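PDB 5IM3: ribonucleoside-diphosphate reductase from Pseudomonas aeruginosa, which probably catalyses the reduction of ribonucleoside diphosphates to deoxyribonucleotides for DNA synthesis, under allosteric control by bound nucleotides such as dATP. Local coordinates for residues Ser414-Lys417 / Lys422-Gly425; Ser383-Ala388 / Val427-Val432; Asp460-Leu465 / Leu538-Gln543. All coordinates share one frame; numbering follows the deposited sequence.

Interaction 1: Ser414-Lys417 / Lys422-Gly425; sequences SYIK and KSQG. With DTP (2'-deoxyadenosine 5'-triphosphate), chain G.
I416, resting on S423, lies over one face of the adenine of dATP at its N9/C8 end. Its CD1 stands almost directly above N9 of the base at 3.5 Å, and CG2 is 3.5 Å from C8, above it but set outside the rim of the five-membered ring. The same CD1 reaches back to S423, 3.6 Å from CA and also touching CB, so a single methyl is held between the base and the second segment. CG1 stays beside the backbone N (chi1 -63°) and chi2 is extended, which brings CD1 to S423, while I416 CG1 lies by the sugar O4' at 3.6 Å.

The other flat group is the S414 carbonyl. S423 N approaches its O in the carbonyl plane, N to O 2.9 Å, with a nearly straight N-H...O angle of 166°. K422 CA adds a CA-H...O contact to the same oxygen at 3.3 Å, and the K422 CB and CG methylenes also lie near this oxygen. S414 OG turns elsewhere, to S505 and to the carbonyl of A411.

Y415 and K422 form an antiparallel non-hydrogen-bonded pair, their side chains on the same exposed face of the hairpin, while I416 and S423 are buried. S423 OG, anti to its own N, accepts from G425 N at 3.0 Å; this ST turn bends the chain just before helix 427-440. K417 brings its backbone N toward the gamma-phosphate, where N to O1G is 3.7 Å. D380 and R410 bind the same nucleotide, as do K397 and V440 of the second subunit. A short hairpin closing over a nucleotide between two subunits is characteristic of the specificity site of class I ribonucleotide reductases.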
loop_
_atom_site.group_PDB
_atom_site.type_symbol
_atom_site.label_atom_id
_atom_site.label_comp_id
_atom_site.label_asym_id
_atom_site.label_seq_id
_atom_site.Cartn_x
_atom_site.Cartn_y
_atom_site.Cartn_z
ATOM N N SER A 414 34.597 5.648 -20.733
ATOM C CA SER A 414 35.461 6.332 -21.682
ATOM C C SER A 414 36.907 5.873 -21.522
ATOM O O SER A 414 37.360 5.545 -20.422
ATOM C CB SER A 414 35.387 7.845 -21.484
ATOM O OG SER A 414 34.047 8.292 -21.401
ATOM N N TYR A 415 37.634 5.855 -22.634
ATOM C CA TYR A 415 39.046 5.505 -22.597
ATOM C C TYR A 415 39.866 6.621 -21.957
ATOM O O TYR A 415 39.517 7.805 -22.025
ATOM C CB TYR A 415 39.563 5.222 -24.006
ATOM C CG TYR A 415 41.002 4.758 -24.056
ATOM C CD1 TYR A 415 41.339 3.440 -23.774
ATOM C CD2 TYR A 415 42.025 5.634 -24.395
ATOM C CE1 TYR A 415 42.655 3.010 -23.823
ATOM C CE2 TYR A 415 43.344 5.211 -24.450
ATOM C CZ TYR A 415 43.651 3.900 -24.161
ATOM O OH TYR A 415 44.958 3.475 -24.209
ATOM N N ILE A 416 40.964 6.224 -21.318
ATOM C CA ILE A 416 41.925 7.151 -20.727
ATOM C C ILE A 416 43.313 6.707 -21.165
ATOM O O ILE A 416 43.808 5.673 -20.702
ATOM C CB ILE A 416 41.832 7.192 -19.195
ATOM C CG1 ILE A 416 40.458 7.698 -18.759
ATOM C CG2 ILE A 416 42.938 8.082 -18.621
ATOM C CD1 ILE A 416 40.249 7.647 -17.263
ATOM N N LYS A 417 43.941 7.484 -22.045
ATOM C CA LYS A 417 45.313 7.204 -22.443
ATOM C C LYS A 417 46.252 7.423 -21.259
ATOM O O LYS A 417 45.937 8.140 -20.306
ATOM C CB LYS A 417 45.728 8.089 -23.620
ATOM C CG LYS A 417 46.873 7.527 -24.463
ATOM C CD LYS A 417 47.405 8.557 -25.458
ATOM C CE LYS A 417 48.294 7.915 -26.520
ATOM N NZ LYS A 417 47.512 7.079 -27.474
ATOM N N LYS A 422 39.720 2.697 -17.976
ATOM C CA LYS A 422 38.440 3.310 -18.308
ATOM C C LYS A 422 37.973 4.221 -17.185
ATOM O O LYS A 422 38.080 3.877 -16.003
ATOM C CB LYS A 422 37.371 2.251 -18.585
ATOM C CG LYS A 422 37.483 1.619 -19.961
ATOM C CD LYS A 422 36.506 0.468 -20.138
ATOM C CE LYS A 422 36.659 -0.174 -21.506
ATOM N NZ LYS A 422 35.931 -1.473 -21.594
ATOM N N SER A 423 37.438 5.377 -17.567
ATOM C CA SER A 423 36.950 6.347 -16.600
ATOM C C SER A 423 35.731 5.812 -15.861
ATOM O O SER A 423 34.950 5.018 -16.391
ATOM C CB SER A 423 36.579 7.656 -17.299
ATOM O OG SER A 423 36.080 8.606 -16.373
ATOM N N GLN A 424 35.579 6.255 -14.616
ATOM C CA GLN A 424 34.377 6.007 -13.836
ATOM C C GLN A 424 33.387 7.158 -13.911
ATOM O O GLN A 424 32.359 7.122 -13.228
ATOM C CB GLN A 424 34.747 5.730 -12.375
ATOM C CG GLN A 424 35.627 4.504 -12.202
ATOM C CD GLN A 424 35.051 3.281 -12.889
ATOM O OE1 GLN A 424 33.897 2.914 -12.660
ATOM N NE2 GLN A 424 35.846 2.656 -13.754
ATOM N N GLY A 425 33.672 8.173 -14.718
ATOM C CA GLY A 425 32.738 9.250 -14.931
ATOM C C GLY A 425 32.910 10.394 -13.957
ATOM O O GLY A 425 33.891 10.504 -13.216
HETATM P PG DTP G . 43.680 12.414 -23.336
HETATM O O1G DTP G . 43.278 11.011 -23.031
HETATM O O2G DTP G . 44.020 12.637 -24.810
HETATM O O3G DTP G . 42.599 13.423 -22.947
HETATM P PB DTP G . 45.120 13.888 -21.322
HETATM O O1B DTP G . 44.218 15.030 -21.559
HETATM O O2B DTP G . 46.571 14.355 -21.211
HETATM O O3B DTP G . 44.976 12.844 -22.517
HETATM P PA DTP G . 43.919 13.731 -18.774
HETATM O O1A DTP G . 43.580 15.068 -19.230
HETATM O O2A DTP G . 44.807 13.859 -17.558
HETATM O O3A DTP G . 44.738 13.112 -19.984
HETATM O "O5'" DTP G . 42.602 12.941 -18.415
HETATM C "C5'" DTP G . 41.442 12.953 -19.273
HETATM C "C4'" DTP G . 40.240 12.460 -18.507
HETATM O "O4'" DTP G . 40.565 11.214 -17.854
HETATM C "C3'" DTP G . 39.717 13.401 -17.421
HETATM O "O3'" DTP G . 38.289 13.416 -17.420
HETATM C "C2'" DTP G . 40.252 12.787 -16.134
HETATM C "C1'" DTP G . 40.316 11.306 -16.461
HETATM N N9 DTP G . 41.380 10.593 -15.768
HETATM C C8 DTP G . 42.701 10.563 -16.130
HETATM N N7 DTP G . 43.467 9.894 -15.303
HETATM C C5 DTP G . 42.586 9.441 -14.332
HETATM C C6 DTP G . 42.768 8.657 -13.179
HETATM N N6 DTP G . 43.949 8.171 -12.790
HETATM N N1 DTP G . 41.677 8.376 -12.433
HETATM C C2 DTP G . 40.490 8.849 -12.825
HETATM N N3 DTP G . 40.197 9.601 -13.889
HETATM C C4 DTP G . 41.297 9.864 -14.608
#

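Interaction 2: Ser383-Ala388 / Val427-Val432. With DTP (2'-deoxyadenosine 5'-triphosphate), chain G.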
loop_
_atom_site.group_PDB
_atom_site.type_symbol
_atom_site.label_atom_id
_atom_site.label_comp_id
_atom_site.label_asym_id
_atom_site.label_seq_id
_atom_site.Cartn_x
_atom_site.Cartn_y
_atom_site.Cartn_z
ATOM N N SER A 383 44.316 17.638 -14.452
ATOM C CA SER A 383 44.888 18.852 -13.878
ATOM C C SER A 383 43.859 19.976 -13.840
ATOM O O SER A 383 43.718 20.667 -12.825
ATOM C CB SER A 383 46.121 19.269 -14.675
ATOM O OG SER A 383 46.751 20.395 -14.091
ATOM N N GLY A 384 43.117 20.161 -14.933
ATOM C CA GLY A 384 42.096 21.191 -14.962
ATOM C C GLY A 384 40.897 20.864 -14.100
ATOM O O GLY A 384 40.244 21.768 -13.570
ATOM N N ILE A 385 40.584 19.578 -13.943
ATOM C CA ILE A 385 39.554 19.188 -12.986
ATOM C C ILE A 385 39.941 19.656 -11.591
ATOM O O ILE A 385 39.145 20.288 -10.884
ATOM C CB ILE A 385 39.324 17.667 -13.034
ATOM C CG1 ILE A 385 38.501 17.306 -14.274
ATOM C CG2 ILE A 385 38.624 17.172 -11.766
ATOM C CD1 ILE A 385 38.574 15.847 -14.656
ATOM N N TYR A 386 41.177 19.371 -11.177
ATOM C CA TYR A 386 41.610 19.758 -9.842
ATOM C C TYR A 386 42.000 21.229 -9.757
ATOM O O TYR A 386 42.076 21.773 -8.649
ATOM C CB TYR A 386 42.752 18.844 -9.383
ATOM C CG TYR A 386 42.174 17.622 -8.711
ATOM C CD1 TYR A 386 41.750 16.530 -9.457
ATOM C CD2 TYR A 386 41.980 17.591 -7.337
ATOM C CE1 TYR A 386 41.183 15.426 -8.847
ATOM C CE2 TYR A 386 41.415 16.497 -6.719
ATOM C CZ TYR A 386 41.012 15.417 -7.476
ATOM O OH TYR A 386 40.451 14.328 -6.856
ATOM N N GLY A 387 42.224 21.888 -10.894
ATOM C CA GLY A 387 42.260 23.338 -10.895
ATOM C C GLY A 387 40.891 23.938 -10.646
ATOM O O GLY A 387 40.778 24.986 -10.006
ATOM N N ALA A 388 39.835 23.270 -11.124
ATOM C CA ALA A 388 38.474 23.733 -10.876
ATOM C C ALA A 388 38.058 23.477 -9.432
ATOM O O ALA A 388 37.345 24.291 -8.830
ATOM C CB ALA A 388 37.508 23.047 -11.842
ATOM N N VAL A 427 30.937 11.387 -11.372
ATOM C CA VAL A 427 30.436 11.344 -9.996
ATOM C C VAL A 427 31.560 11.241 -8.973
ATOM O O VAL A 427 31.495 11.935 -7.949
ATOM C CB VAL A 427 29.376 10.242 -9.854
ATOM C CG1 VAL A 427 29.000 10.027 -8.396
ATOM C CG2 VAL A 427 28.138 10.638 -10.646
ATOM N N PRO A 428 32.603 10.430 -9.161
ATOM C CA PRO A 428 33.686 10.426 -8.163
ATOM C C PRO A 428 34.347 11.780 -7.985
ATOM O O PRO A 428 34.818 12.093 -6.884
ATOM C CB PRO A 428 34.672 9.391 -8.715
ATOM C CG PRO A 428 33.852 8.493 -9.530
ATOM C CD PRO A 428 32.784 9.359 -10.155
ATOM N N PHE A 429 34.408 12.589 -9.045
ATOM C CA PHE A 429 34.905 13.950 -8.911
ATOM C C PHE A 429 33.888 14.857 -8.220
ATOM O O PHE A 429 34.255 15.711 -7.410
ATOM C CB PHE A 429 35.289 14.487 -10.284
ATOM C CG PHE A 429 36.432 13.745 -10.913
ATOM C CD1 PHE A 429 37.641 13.652 -10.262
ATOM C CD2 PHE A 429 36.295 13.130 -12.141
ATOM C CE1 PHE A 429 38.696 12.968 -10.820
ATOM C CE2 PHE A 429 37.350 12.442 -12.707
ATOM C CZ PHE A 429 38.551 12.363 -12.047
ATOM N N LEU A 430 32.600 14.679 -8.518
ATOM C CA LEU A 430 31.592 15.465 -7.817
ATOM C C LEU A 430 31.617 15.193 -6.326
ATOM O O LEU A 430 31.298 16.073 -5.526
ATOM C CB LEU A 430 30.204 15.180 -8.385
ATOM C CG LEU A 430 30.025 15.674 -9.816
ATOM C CD1 LEU A 430 28.664 15.254 -10.350
ATOM C CD2 LEU A 430 30.184 17.186 -9.884
ATOM N N LYS A 431 32.020 13.986 -5.933
ATOM C CA LYS A 431 32.186 13.698 -4.518
ATOM C C LYS A 431 33.284 14.562 -3.908
ATOM O O LYS A 431 33.182 14.984 -2.755
ATOM C CB LYS A 431 32.492 12.216 -4.320
ATOM C CG LYS A 431 32.795 11.849 -2.877
ATOM C CD LYS A 431 31.534 11.880 -2.024
ATOM C CE LYS A 431 30.662 10.670 -2.310
ATOM N NZ LYS A 431 29.602 10.525 -1.286
ATOM N N VAL A 432 34.355 14.809 -4.667
ATOM C CA VAL A 432 35.397 15.715 -4.195
ATOM C C VAL A 432 34.842 17.131 -4.060
ATOM O O VAL A 432 35.128 17.834 -3.092
ATOM C CB VAL A 432 36.609 15.672 -5.141
ATOM C CG1 VAL A 432 37.697 16.630 -4.670
ATOM C CG2 VAL A 432 37.157 14.241 -5.241
HETATM P PG DTP G . 43.680 12.414 -23.336
HETATM O O1G DTP G . 43.278 11.011 -23.031
HETATM O O2G DTP G . 44.020 12.637 -24.810
HETATM O O3G DTP G . 42.599 13.423 -22.947
HETATM P PB DTP G . 45.120 13.888 -21.322
HETATM O O1B DTP G . 44.218 15.030 -21.559
HETATM O O2B DTP G . 46.571 14.355 -21.211
HETATM O O3B DTP G . 44.976 12.844 -22.517
HETATM P PA DTP G . 43.919 13.731 -18.774
HETATM O O1A DTP G . 43.580 15.068 -19.230
HETATM O O2A DTP G . 44.807 13.859 -17.558
HETATM O O3A DTP G . 44.738 13.112 -19.984
HETATM O "O5'" DTP G . 42.602 12.941 -18.415
HETATM C "C5'" DTP G . 41.442 12.953 -19.273
HETATM C "C4'" DTP G . 40.240 12.460 -18.507
HETATM O "O4'" DTP G . 40.565 11.214 -17.854
HETATM C "C3'" DTP G . 39.717 13.401 -17.421
HETATM O "O3'" DTP G . 38.289 13.416 -17.420
HETATM C "C2'" DTP G . 40.252 12.787 -16.134
HETATM C "C1'" DTP G . 40.316 11.306 -16.461
HETATM N N9 DTP G . 41.380 10.593 -15.768
HETATM C C8 DTP G . 42.701 10.563 -16.130
HETATM N N7 DTP G . 43.467 9.894 -15.303
HETATM C C5 DTP G . 42.586 9.441 -14.332
HETATM C C6 DTP G . 42.768 8.657 -13.179
HETATM N N6 DTP G . 43.949 8.171 -12.790
HETATM N N1 DTP G . 41.677 8.376 -12.433
HETATM C C2 DTP G . 40.490 8.849 -12.825
HETATM N N3 DTP G . 40.197 9.601 -13.889
HETATM C C4 DTP G . 41.297 9.864 -14.608
#
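The apolar floor of an allosteric dATP pocket is built here by I385 and F429, both pocket residues, and extended by Y386 and V432 toward the subunit interface. I385 sets CG2 over one face of the F429 ring, 4.3 Å from its centroid and 23° off the normal, a CH-pi contact displaced toward the rim near F429 CD1. The other branch of I385 goes to the nucleotide: CD1 packs against the deoxyribose, 3.7 Å from O3'. With CG beside the backbone N (chi1 -65°), F429 is directed at the base, and its CZ comes within 3.7 Å of adenine N3, which sits at the edge of the phenyl ring, near its plane.

Y386 crosses F429 at about a right angle, and the two rings meet obliquely through their CE1 atoms, 4.0 Å apart. Farther along, the tyrosine lies across V432, its OH 3.7 Å from V432 CG2 and its CE2 near CG1. That hydroxyl is hydrogen-bonded to T436 of the second subunit, so the apolar contact ends in an intersubunit polar bond.

The two segments run in roughly the same direction, their axes 31° apart and 11.1 Å away at closest approach, a wide spacing filled largely by the rings of Y386 and F429. Helices 382-395 and 427-440 both face the second subunit, where S383 OG is hydrogen-bonded to H390 and V432 packs on D435, both of that subunit, consistent with the helix bundle that joins two large subunits in this family. F429 also touches L382 and W406, and helix 461-465 borders V427 and L430.

Interaction 3: Asp460-Leu465 / Leu538-Gln543; sequences DIEEFL and LHKVVQ
E462 and K540 reach for each other from opposite directions and close a salt bridge, the tightest point of a small surface contact. K540 NZ donates to E462 OE1 at 2.9 Å, on the syn lone pair, the side of the other oxygen. The bond from K540 NZ to E462 OE2 is weak, 3.3 Å long, so the ammonium group sits unevenly between the two oxygens. The glutamate leaves the helix with CG beside its backbone N and runs extended to CD; the lysine instead folds at chi3 (67°), which swings CE and NZ back to the carboxylate. CE follows the amine to 3.8 Å from OE1.

Away from this bridge the contact is loose. V542, two residues along the strand and on the same side as K540, brings CG1 only to 4.3 Å from E462 OE2, and the nearest CA atoms of the segments, those of E462 and V542, remain 10.7 Å apart. K540 is exposed and E462 partly so; solvent may therefore weaken the attraction of the charges.

The pair links the short helix 461-465, which follows barrel strand 450-455, to a two-stranded antiparallel sheet on the outside of the ten-stranded alpha-beta barrel. In that sheet K540 and V542 make backbone hydrogen bonds to L503 and W501 of strand 500-504.

The inward side of the helix is close-packed by contrast. I461 rests on L503 and N485, L465 on L547 and M551 of helix 544-558, and F464 on T483. D460, at the N-cap position, makes no capping bond with its side chain; its carboxylate instead accepts from the backbone N of L412 through OD1 and of V426 through OD2.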
loop_
_atom_site.group_PDB
_atom_site.type_symbol
_atom_site.label_atom_id
_atom_site.label_comp_id
_atom_site.label_asym_id
_atom_site.label_seq_id
_atom_site.Cartn_x
_atom_site.Cartn_y
_atom_site.Cartn_z
ATOM N N ASP A 460 26.632 9.871 -18.043
ATOM C CA ASP A 460 26.452 9.723 -16.606
ATOM C C ASP A 460 25.145 10.337 -16.111
ATOM O O ASP A 460 24.928 10.404 -14.897
ATOM C CB ASP A 460 27.634 10.347 -15.854
ATOM C CG ASP A 460 28.945 9.617 -16.106
ATOM O OD1 ASP A 460 28.919 8.404 -16.401
ATOM O OD2 ASP A 460 30.006 10.265 -15.998
ATOM N N ILE A 461 24.256 10.753 -17.018
ATOM C CA ILE A 461 23.091 11.537 -16.608
ATOM C C ILE A 461 22.214 10.754 -15.640
ATOM O O ILE A 461 21.669 11.320 -14.686
ATOM C CB ILE A 461 22.289 12.006 -17.839
ATOM C CG1 ILE A 461 21.175 12.971 -17.416
ATOM C CG2 ILE A 461 21.688 10.823 -18.592
ATOM C CD1 ILE A 461 21.682 14.259 -16.786
ATOM N N GLU A 462 22.057 9.444 -15.864
ATOM C CA GLU A 462 21.152 8.657 -15.030
ATOM C C GLU A 462 21.642 8.597 -13.587
ATOM O O GLU A 462 20.856 8.766 -12.648
ATOM C CB GLU A 462 20.987 7.250 -15.612
ATOM C CG GLU A 462 20.241 7.229 -16.939
ATOM C CD GLU A 462 20.263 5.871 -17.612
ATOM O OE1 GLU A 462 21.354 5.267 -17.707
ATOM O OE2 GLU A 462 19.187 5.405 -18.047
ATOM N N GLU A 463 22.935 8.345 -13.386
ATOM C CA GLU A 463 23.491 8.439 -12.039
ATOM C C GLU A 463 23.360 9.859 -11.492
ATOM O O GLU A 463 23.126 10.043 -10.293
ATOM C CB GLU A 463 24.957 7.992 -12.046
ATOM C CG GLU A 463 25.596 7.857 -10.667
ATOM C CD GLU A 463 27.072 7.480 -10.737
ATOM O OE1 GLU A 463 27.650 7.520 -11.847
ATOM O OE2 GLU A 463 27.659 7.154 -9.681
ATOM N N PHE A 464 23.485 10.867 -12.361
ATOM C CA PHE A 464 23.409 12.263 -11.931
ATOM C C PHE A 464 22.055 12.584 -11.311
ATOM O O PHE A 464 21.980 13.277 -10.291
ATOM C CB PHE A 464 23.680 13.176 -13.130
ATOM C CG PHE A 464 23.809 14.640 -12.792
ATOM C CD1 PHE A 464 24.989 15.146 -12.272
ATOM C CD2 PHE A 464 22.764 15.518 -13.047
ATOM C CE1 PHE A 464 25.118 16.498 -11.985
ATOM C CE2 PHE A 464 22.887 16.870 -12.761
ATOM C CZ PHE A 464 24.067 17.358 -12.230
ATOM N N LEU A 465 20.971 12.089 -11.914
ATOM C CA LEU A 465 19.634 12.412 -11.429
ATOM C C LEU A 465 19.391 11.912 -10.013
ATOM O O LEU A 465 18.495 12.427 -9.337
ATOM C CB LEU A 465 18.571 11.822 -12.362
ATOM C CG LEU A 465 18.648 12.200 -13.841
ATOM C CD1 LEU A 465 17.512 11.545 -14.606
ATOM C CD2 LEU A 465 18.610 13.697 -14.035
ATOM N N LEU A 538 30.475 3.585 -27.785
ATOM C CA LEU A 538 30.057 3.938 -26.429
ATOM C C LEU A 538 28.842 4.853 -26.507
ATOM O O LEU A 538 28.968 6.058 -26.731
ATOM C CB LEU A 538 31.203 4.598 -25.673
ATOM C CG LEU A 538 30.901 4.985 -24.223
ATOM C CD1 LEU A 538 30.528 3.760 -23.398
ATOM C CD2 LEU A 538 32.087 5.706 -23.605
ATOM N N HIS A 539 27.656 4.281 -26.314
ATOM C CA HIS A 539 26.424 5.058 -26.336
ATOM C C HIS A 539 25.308 4.242 -25.699
ATOM O O HIS A 539 25.426 3.031 -25.498
ATOM C CB HIS A 539 26.046 5.469 -27.763
ATOM C CG HIS A 539 25.549 4.337 -28.605
ATOM N ND1 HIS A 539 26.390 3.399 -29.163
ATOM C CD2 HIS A 539 24.297 3.994 -28.989
ATOM C CE1 HIS A 539 25.677 2.527 -29.853
ATOM N NE2 HIS A 539 24.405 2.865 -29.763
ATOM N N LYS A 540 24.217 4.935 -25.381
ATOM C CA LYS A 540 23.024 4.326 -24.808
ATOM C C LYS A 540 21.800 4.990 -25.414
ATOM O O LYS A 540 21.696 6.221 -25.410
ATOM C CB LYS A 540 22.982 4.485 -23.286
ATOM C CG LYS A 540 23.425 3.264 -22.504
ATOM C CD LYS A 540 22.964 3.335 -21.050
ATOM C CE LYS A 540 21.446 3.244 -20.935
ATOM N NZ LYS A 540 20.990 3.102 -19.528
ATOM N N VAL A 541 20.877 4.182 -25.924
ATOM C CA VAL A 541 19.625 4.680 -26.478
ATOM C C VAL A 541 18.522 4.448 -25.458
ATOM O O VAL A 541 18.319 3.320 -24.988
ATOM C CB VAL A 541 19.289 4.002 -27.815
ATOM C CG1 VAL A 541 18.005 4.584 -28.387
ATOM C CG2 VAL A 541 20.441 4.163 -28.798
ATOM N N VAL A 542 17.810 5.519 -25.115
ATOM C CA VAL A 542 16.672 5.466 -24.211
ATOM C C VAL A 542 15.500 6.167 -24.885
ATOM O O VAL A 542 15.647 6.833 -25.912
ATOM C CB VAL A 542 16.984 6.117 -22.847
ATOM C CG1 VAL A 542 18.161 5.421 -22.186
ATOM C CG2 VAL A 542 17.280 7.607 -23.016
ATOM N N GLN A 543 14.319 6.001 -24.297
ATOM C CA GLN A 543 13.163 6.778 -24.711
ATOM C C GLN A 543 13.183 8.123 -23.999
ATOM O O GLN A 543 13.347 8.186 -22.777
ATOM C CB GLN A 543 11.868 6.027 -24.405
ATOM C CG GLN A 543 11.678 4.769 -25.234
ATOM C CD GLN A 543 11.785 5.040 -26.723
ATOM O OE1 GLN A 543 10.922 5.694 -27.311
ATOM N NE2 GLN A 543 12.856 4.550 -27.335
#

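In the fold
Interactions 1 and 2 are buried and share one dATP: the hairpin of interaction 1 lies on one face of the base, and F429 of interaction 2 approaches from the other side. The chain runs from 422-425 almost directly into helix 427-432, so neighbouring parts of it meet the base from its two sides. Interaction 3 lies at the surface, away from the nucleotide, and relies on charge, whereas interaction 2 is apolar and interaction 1 combines a backbone bond with a methyl contact. Segment 460-465 still touches both: D460 OD2 is 3.1 Å from G425 CA, and F464 CE1 is 4.1 Å from L430 CD1. L538 also packs against S414.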